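Local coordinates for murein peptide amidase A (PDB 5HXD), which probably hydrolyses the gamma-D-glutamyl-diaminopimelic acid amide bond of murein tripeptide, using one zinc ion per subunit, in the breakdown of peptidoglycan, at residues R22-A27 with S134-Q139; A46-D51 with L77-D82; R99-A104 with G193-W198; A104-G109 with L126-K131. All blocks are in the same frame, centred on the assembly; numbering follows the deposited sequence.

Overall arrangement
The four contacts show how an M14 zinc peptidase arranges loops and helix starts around and beyond its zinc site. Contact 2 lies nearest the middle of the chain and carries H49, a predicted zinc ligand; its T48 side chain is about 7 Å from the bound zinc ion. The R99 side chain of contact 3 comes equally near the metal and lies about 3 Å from a cacodylate ion, probably from the crystallisation liquor. Contacts 1 and 2, with centres 11 Å apart, meet through D82. Contacts 3 and 4 share A104, their centres 9 Å apart. N100 of contact 3 reaches both the helix start in contact 1 and the loop 126-131 of contact 4, the outermost of the four.

Contact 1 (R22-A27 with S134-Q139); sequences RSLLGA and SEPETQ
E137 reaches S23 and L24 through a bent chain: CG stands anti to its own carbonyl carbon, and chi2 (88°) then folds CD back toward the loop. The carboxylate presents OE2 to the amide of L24, with L24 N to E137 OE2 at 3.2 Å and an N-H...O angle of 160°. The amide arrives from above the carboxylate plane. S23 CB rests against the same oxygen, 3.3 Å from E137 OE2, while the other oxygen of the group, OE1, accepts from N91 ND2. Both carboxylate oxygens of this buried acid are thus engaged; the helix start may favour its negative charge, and the neighbouring D82 carboxylate oppose it. Alongside this polar link runs a small apolar one. L24 CB lies 3.9 Å from P136 CG, and L24 CD1 comes to 4.0 Å from that same ring carbon, the two side chains crossing obliquely. The ring also meets backbone, with P136 CB 3.7 Å from R22 O. Within 22-27 the shape is set by a type I turn from S23 to G26, and S23 OG accepts A27 N at 2.8 Å. D82 also grips the turn: its OD1 bonds S23 OG and its OD2 bonds L25 N, so that consecutive amides are held by two different acids. R22 NH1 bonds G26 O within the turn and L25 O of the second subunit, which brings the turn into the dimer interface. The tip of the antiparallel beta hairpin 18-22/28-31 thus docks on the N-terminal turn of helix 136-148, with E135 at the N-cap position.

Contact 2 (A46-D51 with L77-D82); sequences AGTHGD and LCVNPD
V79 and A46 are joined by the shortest and straightest hydrogen bond across the contact: V79 N gives its hydrogen to A46 O at 2.9 Å, with an angle of 154°. The same oxygen receives a CA-H...O approach from C78 CA at 3.3 Å. One step on, N80 N makes a weak bond to G47 O. N80 then turns its amide to the following carbonyl; CG stands anti to the backbone N (chi1 -179°), and ND2 makes a long, weak bond of 3.5 Å to T48 O. ND2 is also weakly bonded to A90 O, and OD1 caps the helix 81-85 through a weak bond from G83 N. Around these bonds side chains pack: those of T48 and V79 lie side by side, pointing the same way, with V79 CB 3.7 Å from T48 CA and V79 CG2 3.9 Å from T48 OG1. C78 points away from 46-51 and is disulfide-bonded to C84. All three acceptors are backbone carbonyls of 46-48, two donors are backbone amides and the third is the N80 side chain, so the chain leaving strands 43-45 and 74-76 is joined largely through main-chain atoms just before H49, a predicted zinc ligand.

Contact 3 (R99-A104 with G193-W198); sequences RNFPAA and GSFGSW
F101 and F195 fit together as an oblique wedge, the edge of the F195 ring directed at the face of F101. The centroids are 5.2 Å apart and the planes stand at 64°, an edge-to-face pair in which F195 CD1 comes to 3.5 Å from F101 CE1. The F101 face is also covered by the helix backbone: F195 CA makes a CH-pi contact 3.9 Å from the ring centroid, only 20° off its normal. At the edge of F101, near its plane, lies G193 O, which also accepts F101 N at 2.6 Å. G193 itself, at positive phi, sets its backbone against R99, with G193 O 3.3 Å from R99 C. This is the start of helix 195-201 in the M14 fold, N-capped by S194, whose OG accepts S197 N, and the loop 99-104 lies against its first turn. A smaller bump, the methyl of A103, fits over the helix backbone: A103 CB sits 3.5 Å from W198 N and touches S197 CB beside it. W198 CG stands anti to the backbone N (chi1 -176°), and its indole crosses P102 at a slant, P102 CG lying 3.5 Å from W198 NE1 and close to CD1. F101 CB packs against the root of the same side chain, 3.7 Å from W198 CB, while F101 CD1 lies over one face of the indole toward its rim. Helix 136-148 covers this cluster, C142 touching both F101 and W198 and I145 touching F195.

Contact 4 (A104-G109 with L126-K131); sequences ANWKEG and LLTGDK
W106 and T128 hold together the approach to a beta hairpin: strands 110-114 and 122-127 pair antiparallel, and the present contact closes their open end. One backbone bond crosses, from T128 N to G109 O at 3.2 Å. The tightly packed part centres on the buried T128. Its hydroxyl, in the position between the backbone N and the carbonyl carbon (chi1 66°), gives its hydrogen to K107 O at 2.8 Å. The carbonyl of the same residue accepts W106 NE1 at 3.0 Å, the oxygen lying close to the indole plane; N100 ND2 is a second donor to that carbonyl. The indole is sandwiched between backbones. E108 N lies over one face, 3.4 Å above the plane, and K131 C over the opposite face at 3.5 Å, both displaced toward the rim, and P132 touches the W106 side chain as well. Looser is the outer side, where the side chains of K107, E108, D130 and K131 all set out away from the opposing segment and are exposed. They make only distant approaches, E108 CG coming to 4.4 Å from G129 O, and L127, also exposed, brings CD2 only to 4.1 Å from G109 O. By comparison the six-membered end of the indole is held in close: W106 CZ2 stands 3.2 Å from G129 O, near the ring plane.

Contact 1 (R22-A27 with S134-Q139)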
# COMPACT_ATOMS: atom_id res chain seq x y z
N ARG A 22 10.34 -9.40 -11.80
CA ARG A 22 10.50 -9.55 -10.36
C ARG A 22 11.10 -8.29 -9.70
O ARG A 22 12.09 -7.71 -10.18
CB ARG A 22 11.37 -10.76 -10.04
CG ARG A 22 10.74 -12.11 -10.32
CD ARG A 22 9.56 -12.36 -9.42
NE ARG A 22 8.74 -13.51 -9.80
CZ ARG A 22 8.01 -14.21 -8.93
NH1 ARG A 22 8.01 -13.86 -7.66
NH2 ARG A 22 7.27 -15.25 -9.32
N SER A 23 10.49 -7.88 -8.59
CA SER A 23 11.06 -6.87 -7.70
C SER A 23 12.37 -7.36 -7.12
O SER A 23 12.65 -8.55 -7.11
CB SER A 23 10.09 -6.52 -6.55
OG SER A 23 9.84 -7.63 -5.69
N LEU A 24 13.17 -6.42 -6.64
CA LEU A 24 14.40 -6.71 -5.92
C LEU A 24 14.29 -7.78 -4.81
O LEU A 24 15.19 -8.61 -4.65
CB LEU A 24 14.93 -5.43 -5.31
CG LEU A 24 16.34 -5.60 -4.78
CD1 LEU A 24 17.30 -6.01 -5.90
CD2 LEU A 24 16.77 -4.31 -4.13
N LEU A 25 13.21 -7.76 -4.05
CA LEU A 25 13.06 -8.71 -2.95
C LEU A 25 12.36 -10.01 -3.39
O LEU A 25 12.18 -10.93 -2.60
CB LEU A 25 12.30 -8.06 -1.77
CG LEU A 25 13.01 -6.98 -0.93
CD1 LEU A 25 12.25 -6.66 0.36
CD2 LEU A 25 14.45 -7.38 -0.61
N GLY A 26 11.96 -10.08 -4.65
CA GLY A 26 11.45 -11.33 -5.19
C GLY A 26 9.96 -11.40 -5.48
O GLY A 26 9.46 -12.45 -5.86
N ALA A 27 9.24 -10.30 -5.29
CA ALA A 27 7.81 -10.29 -5.58
C ALA A 27 7.59 -10.27 -7.09
O ALA A 27 8.48 -9.87 -7.84
CB ALA A 27 7.13 -9.12 -4.92
N SER A 134 19.26 1.52 -13.02
CA SER A 134 19.83 0.43 -12.22
C SER A 134 18.80 -0.59 -11.70
O SER A 134 19.06 -1.80 -11.70
CB SER A 134 20.61 1.01 -11.02
OG SER A 134 19.78 1.33 -9.91
N GLU A 135 17.63 -0.12 -11.25
CA GLU A 135 16.77 -0.98 -10.44
C GLU A 135 15.91 -1.96 -11.26
O GLU A 135 15.46 -1.63 -12.36
CB GLU A 135 15.88 -0.11 -9.55
CG GLU A 135 16.65 0.82 -8.61
CD GLU A 135 17.68 0.08 -7.75
OE1 GLU A 135 17.28 -0.64 -6.78
OE2 GLU A 135 18.88 0.21 -8.05
N PRO A 136 15.67 -3.17 -10.71
CA PRO A 136 14.93 -4.20 -11.44
C PRO A 136 13.50 -3.76 -11.75
O PRO A 136 13.05 -3.99 -12.87
CB PRO A 136 14.94 -5.41 -10.48
CG PRO A 136 15.31 -4.88 -9.17
CD PRO A 136 16.11 -3.63 -9.38
N GLU A 137 12.82 -3.14 -10.80
CA GLU A 137 11.52 -2.54 -11.06
C GLU A 137 11.56 -1.57 -12.24
O GLU A 137 10.60 -1.50 -13.01
CB GLU A 137 11.01 -1.80 -9.83
CG GLU A 137 10.67 -2.66 -8.63
CD GLU A 137 11.86 -2.90 -7.73
OE1 GLU A 137 12.96 -2.38 -8.01
OE2 GLU A 137 11.70 -3.63 -6.74
N THR A 138 12.65 -0.82 -12.39
CA THR A 138 12.75 0.16 -13.46
C THR A 138 12.96 -0.47 -14.83
O THR A 138 12.29 -0.13 -15.82
CB THR A 138 13.90 1.13 -13.22
OG1 THR A 138 13.72 1.76 -11.94
CG2 THR A 138 13.99 2.16 -14.36
N GLN A 139 13.90 -1.40 -14.89
CA GLN A 139 14.19 -2.12 -16.11
C GLN A 139 12.98 -2.86 -16.60
O GLN A 139 12.65 -2.80 -17.79
CB GLN A 139 15.37 -3.07 -15.89
CG GLN A 139 16.70 -2.31 -15.87
CD GLN A 139 17.80 -3.04 -15.11
OE1 GLN A 139 17.74 -4.25 -14.91
NE2 GLN A 139 18.82 -2.28 -14.70

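Contact 2 (A46-D51 with L77-D82)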
# COMPACT_ATOMS: atom_id res chain seq x y z
N ALA A 46 0.39 2.68 -11.60
CA ALA A 46 0.28 3.13 -10.23
C ALA A 46 1.35 2.54 -9.32
O ALA A 46 2.09 1.63 -9.71
CB ALA A 46 -1.09 2.80 -9.69
N GLY A 47 1.44 3.08 -8.11
CA GLY A 47 2.37 2.58 -7.12
C GLY A 47 3.84 2.68 -7.46
O GLY A 47 4.65 1.88 -6.95
N THR A 48 4.21 3.63 -8.31
CA THR A 48 5.61 3.91 -8.55
C THR A 48 6.33 4.12 -7.22
O THR A 48 7.41 3.57 -7.00
CB THR A 48 5.83 5.16 -9.43
OG1 THR A 48 5.25 4.96 -10.71
CG2 THR A 48 7.32 5.44 -9.59
N HIS A 49 5.71 4.93 -6.36
CA HIS A 49 6.16 5.17 -4.98
C HIS A 49 5.30 4.36 -4.02
O HIS A 49 4.07 4.53 -4.01
CB HIS A 49 6.08 6.65 -4.63
CG HIS A 49 7.02 7.51 -5.41
ND1 HIS A 49 6.72 8.81 -5.76
CD2 HIS A 49 8.27 7.28 -5.88
CE1 HIS A 49 7.74 9.33 -6.42
NE2 HIS A 49 8.69 8.42 -6.50
N GLY A 50 5.91 3.52 -3.19
CA GLY A 50 5.19 2.58 -2.35
C GLY A 50 4.27 3.11 -1.25
O GLY A 50 3.41 2.38 -0.78
N ASP A 51 4.44 4.36 -0.84
CA ASP A 51 3.48 4.97 0.10
C ASP A 51 2.29 5.69 -0.58
O ASP A 51 1.36 6.13 0.11
CB ASP A 51 4.20 5.93 1.05
CG ASP A 51 4.95 7.01 0.31
OD1 ASP A 51 5.23 6.81 -0.88
OD2 ASP A 51 5.30 8.05 0.91
N LEU A 77 -0.93 -2.12 -11.55
CA LEU A 77 -1.37 -1.59 -10.25
C LEU A 77 -0.21 -1.11 -9.39
O LEU A 77 -0.32 -0.09 -8.71
CB LEU A 77 -2.17 -2.64 -9.49
CG LEU A 77 -3.53 -2.97 -10.09
CD1 LEU A 77 -4.17 -4.12 -9.34
CD2 LEU A 77 -4.38 -1.75 -10.01
N CYS A 78 0.91 -1.83 -9.40
CA CYS A 78 2.00 -1.49 -8.50
C CYS A 78 3.38 -1.67 -9.15
O CYS A 78 3.88 -2.79 -9.31
CB CYS A 78 1.87 -2.32 -7.22
SG CYS A 78 2.82 -1.71 -5.84
N VAL A 79 3.98 -0.55 -9.53
CA VAL A 79 5.31 -0.56 -10.14
C VAL A 79 6.35 -1.06 -9.12
O VAL A 79 7.28 -1.78 -9.47
CB VAL A 79 5.68 0.85 -10.67
CG1 VAL A 79 7.15 0.94 -11.00
CG2 VAL A 79 4.85 1.22 -11.91
N ASN A 80 6.12 -0.71 -7.85
CA ASN A 80 7.09 -0.92 -6.77
C ASN A 80 6.54 -1.76 -5.63
O ASN A 80 6.35 -1.26 -4.54
CB ASN A 80 7.53 0.45 -6.26
CG ASN A 80 8.57 0.40 -5.16
OD1 ASN A 80 9.18 -0.64 -4.90
ND2 ASN A 80 8.79 1.54 -4.51
N PRO A 81 6.27 -3.05 -5.86
CA PRO A 81 5.59 -3.87 -4.85
C PRO A 81 6.36 -4.09 -3.54
O PRO A 81 5.74 -4.49 -2.54
CB PRO A 81 5.35 -5.20 -5.57
CG PRO A 81 6.26 -5.21 -6.72
CD PRO A 81 6.50 -3.80 -7.11
N ASP A 82 7.68 -3.87 -3.55
CA ASP A 82 8.48 -3.89 -2.31
C ASP A 82 8.30 -2.58 -1.55
O ASP A 82 8.32 -2.56 -0.32
CB ASP A 82 9.98 -4.11 -2.60
CG ASP A 82 10.30 -5.48 -3.16
OD1 ASP A 82 9.45 -6.39 -3.09
OD2 ASP A 82 11.42 -5.63 -3.67

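Contact 3 (R99-A104 with G193-W198)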
# COMPACT_ATOMS: atom_id res chain seq x y z
N ARG A 99 13.54 8.60 -9.99
CA ARG A 99 14.76 9.31 -10.35
C ARG A 99 15.70 8.31 -10.98
O ARG A 99 16.84 8.64 -11.31
CB ARG A 99 15.44 9.98 -9.14
CG ARG A 99 14.59 10.98 -8.39
CD ARG A 99 14.28 12.20 -9.23
NE ARG A 99 13.46 13.15 -8.51
CZ ARG A 99 12.14 13.05 -8.36
NH1 ARG A 99 11.47 12.02 -8.88
NH2 ARG A 99 11.48 13.98 -7.67
N ASN A 100 15.21 7.08 -11.16
CA ASN A 100 16.01 5.96 -11.66
C ASN A 100 15.85 5.60 -13.17
O ASN A 100 16.47 4.65 -13.65
CB ASN A 100 15.70 4.72 -10.81
CG ASN A 100 16.79 3.66 -10.87
OD1 ASN A 100 16.52 2.49 -11.19
ND2 ASN A 100 18.03 4.05 -10.57
N PHE A 101 15.05 6.33 -13.93
CA PHE A 101 14.82 5.94 -15.32
C PHE A 101 15.93 6.45 -16.23
O PHE A 101 16.36 7.60 -16.12
CB PHE A 101 13.45 6.43 -15.80
CG PHE A 101 12.30 5.63 -15.26
CD1 PHE A 101 11.75 4.60 -16.02
CD2 PHE A 101 11.78 5.88 -14.00
CE1 PHE A 101 10.69 3.83 -15.53
CE2 PHE A 101 10.72 5.12 -13.51
CZ PHE A 101 10.18 4.08 -14.29
N PRO A 102 16.40 5.58 -17.15
CA PRO A 102 17.53 5.86 -18.04
C PRO A 102 17.28 6.99 -19.06
O PRO A 102 17.85 6.97 -20.14
CB PRO A 102 17.74 4.53 -18.77
CG PRO A 102 16.41 3.86 -18.71
CD PRO A 102 15.86 4.22 -17.37
N ALA A 103 16.45 7.96 -18.69
CA ALA A 103 16.33 9.22 -19.42
C ALA A 103 17.69 9.90 -19.60
O ALA A 103 18.65 9.58 -18.90
CB ALA A 103 15.37 10.15 -18.69
N ALA A 104 17.77 10.85 -20.53
CA ALA A 104 19.04 11.53 -20.76
C ALA A 104 19.43 12.36 -19.53
O ALA A 104 20.62 12.46 -19.19
CB ALA A 104 18.98 12.40 -22.01
N GLY A 193 15.82 11.81 -14.22
CA GLY A 193 15.64 10.37 -14.23
C GLY A 193 14.20 9.92 -13.98
O GLY A 193 13.96 8.74 -13.78
N SER A 194 13.26 10.86 -13.99
CA SER A 194 11.84 10.54 -13.77
C SER A 194 11.23 9.73 -14.93
O SER A 194 11.78 9.69 -16.03
CB SER A 194 11.02 11.83 -13.57
OG SER A 194 10.71 12.43 -14.82
N PHE A 195 10.11 9.06 -14.65
CA PHE A 195 9.48 8.20 -15.63
C PHE A 195 9.03 9.05 -16.82
O PHE A 195 9.22 8.68 -17.98
CB PHE A 195 8.31 7.43 -15.00
CG PHE A 195 7.44 6.72 -15.99
CD1 PHE A 195 7.90 5.60 -16.67
CD2 PHE A 195 6.16 7.17 -16.26
CE1 PHE A 195 7.11 4.95 -17.59
CE2 PHE A 195 5.36 6.53 -17.17
CZ PHE A 195 5.83 5.41 -17.84
N GLY A 196 8.45 10.21 -16.53
CA GLY A 196 8.06 11.14 -17.55
C GLY A 196 9.23 11.66 -18.36
O GLY A 196 9.09 11.92 -19.55
N SER A 197 10.38 11.83 -17.71
CA SER A 197 11.58 12.26 -18.42
C SER A 197 12.03 11.20 -19.42
O SER A 197 12.54 11.52 -20.50
CB SER A 197 12.71 12.56 -17.43
OG SER A 197 12.61 13.86 -16.88
N TRP A 198 11.85 9.94 -19.04
CA TRP A 198 12.21 8.84 -19.91
C TRP A 198 11.22 8.75 -21.07
O TRP A 198 11.57 8.45 -22.20
CB TRP A 198 12.21 7.54 -19.12
CG TRP A 198 12.66 6.35 -19.89
CD1 TRP A 198 13.93 6.05 -20.29
CD2 TRP A 198 11.84 5.26 -20.33
NE1 TRP A 198 13.95 4.85 -20.95
CE2 TRP A 198 12.68 4.34 -20.99
CE3 TRP A 198 10.47 4.97 -20.23
CZ2 TRP A 198 12.21 3.17 -21.54
CZ3 TRP A 198 10.01 3.82 -20.78
CH2 TRP A 198 10.87 2.92 -21.42

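Contact 4 (A104-G109 with L126-K131)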
# COMPACT_ATOMS: atom_id res chain seq x y z
N ALA A 104 17.77 10.85 -20.53
CA ALA A 104 19.04 11.53 -20.76
C ALA A 104 19.43 12.36 -19.53
O ALA A 104 20.62 12.46 -19.19
CB ALA A 104 18.98 12.40 -22.01
N ASN A 105 18.45 12.91 -18.83
CA ASN A 105 18.72 13.83 -17.73
C ASN A 105 19.01 13.16 -16.38
O ASN A 105 18.99 13.84 -15.36
CB ASN A 105 17.56 14.80 -17.54
CG ASN A 105 16.31 14.12 -17.03
OD1 ASN A 105 16.23 12.89 -16.97
ND2 ASN A 105 15.31 14.92 -16.68
N TRP A 106 19.26 11.84 -16.40
CA TRP A 106 19.55 11.06 -15.19
C TRP A 106 20.83 11.54 -14.53
O TRP A 106 21.86 11.68 -15.19
CB TRP A 106 19.68 9.56 -15.50
CG TRP A 106 19.89 8.69 -14.25
CD1 TRP A 106 18.92 8.10 -13.48
CD2 TRP A 106 21.14 8.35 -13.63
NE1 TRP A 106 19.48 7.41 -12.43
CE2 TRP A 106 20.84 7.55 -12.49
CE3 TRP A 106 22.48 8.64 -13.91
CZ2 TRP A 106 21.84 7.04 -11.65
CZ3 TRP A 106 23.48 8.13 -13.06
CH2 TRP A 106 23.14 7.34 -11.94
N LYS A 107 20.76 11.77 -13.22
CA LYS A 107 21.91 12.20 -12.44
C LYS A 107 22.18 11.31 -11.25
O LYS A 107 21.27 10.98 -10.49
CB LYS A 107 21.73 13.65 -11.97
CG LYS A 107 21.98 14.68 -13.08
CD LYS A 107 23.33 14.43 -13.75
CE LYS A 107 23.72 15.58 -14.67
NZ LYS A 107 25.21 15.70 -14.75
N GLU A 108 23.44 10.92 -11.10
CA GLU A 108 23.89 10.08 -9.98
C GLU A 108 23.79 10.80 -8.65
O GLU A 108 23.78 12.02 -8.61
CB GLU A 108 25.33 9.63 -10.21
CG GLU A 108 25.84 8.56 -9.24
CD GLU A 108 27.32 8.27 -9.41
OE1 GLU A 108 27.76 8.05 -10.56
OE2 GLU A 108 28.05 8.26 -8.38
N GLY A 109 23.73 10.05 -7.55
CA GLY A 109 23.86 10.62 -6.22
C GLY A 109 22.55 10.63 -5.46
O GLY A 109 21.87 9.62 -5.36
N LEU A 126 17.08 10.27 -0.66
CA LEU A 126 17.01 8.96 -1.31
C LEU A 126 18.12 8.82 -2.34
O LEU A 126 18.78 9.80 -2.68
CB LEU A 126 15.64 8.75 -1.98
CG LEU A 126 14.41 8.56 -1.08
CD1 LEU A 126 13.17 8.23 -1.89
CD2 LEU A 126 14.66 7.48 -0.05
N LEU A 127 18.32 7.61 -2.84
CA LEU A 127 19.31 7.36 -3.90
C LEU A 127 18.71 7.32 -5.35
O LEU A 127 17.54 6.96 -5.56
CB LEU A 127 20.05 6.05 -3.59
CG LEU A 127 20.90 5.91 -2.32
CD1 LEU A 127 21.45 4.52 -2.26
CD2 LEU A 127 22.05 6.88 -2.34
N THR A 128 19.50 7.68 -6.36
CA THR A 128 19.00 7.68 -7.74
C THR A 128 19.40 6.42 -8.51
O THR A 128 19.07 6.28 -9.69
CB THR A 128 19.49 8.93 -8.54
OG1 THR A 128 20.91 8.88 -8.73
CG2 THR A 128 19.10 10.23 -7.84
N GLY A 129 20.11 5.50 -7.84
CA GLY A 129 20.64 4.32 -8.50
C GLY A 129 22.13 4.50 -8.75
O GLY A 129 22.63 5.62 -8.84
N ASP A 130 22.87 3.40 -8.82
CA ASP A 130 24.30 3.53 -9.05
C ASP A 130 24.57 3.61 -10.55
O ASP A 130 25.70 3.82 -10.98
CB ASP A 130 25.08 2.37 -8.40
CG ASP A 130 24.55 1.01 -8.81
OD1 ASP A 130 24.43 0.73 -10.03
OD2 ASP A 130 24.29 0.21 -7.90
N LYS A 131 23.52 3.43 -11.34
CA LYS A 131 23.63 3.67 -12.76
C LYS A 131 22.24 3.96 -13.31
O LYS A 131 21.24 3.55 -12.71
CB LYS A 131 24.28 2.47 -13.46
CG LYS A 131 23.44 1.21 -13.39
CD LYS A 131 24.07 0.07 -14.15
CE LYS A 131 23.04 -1.04 -14.39
NZ LYS A 131 23.60 -2.25 -15.09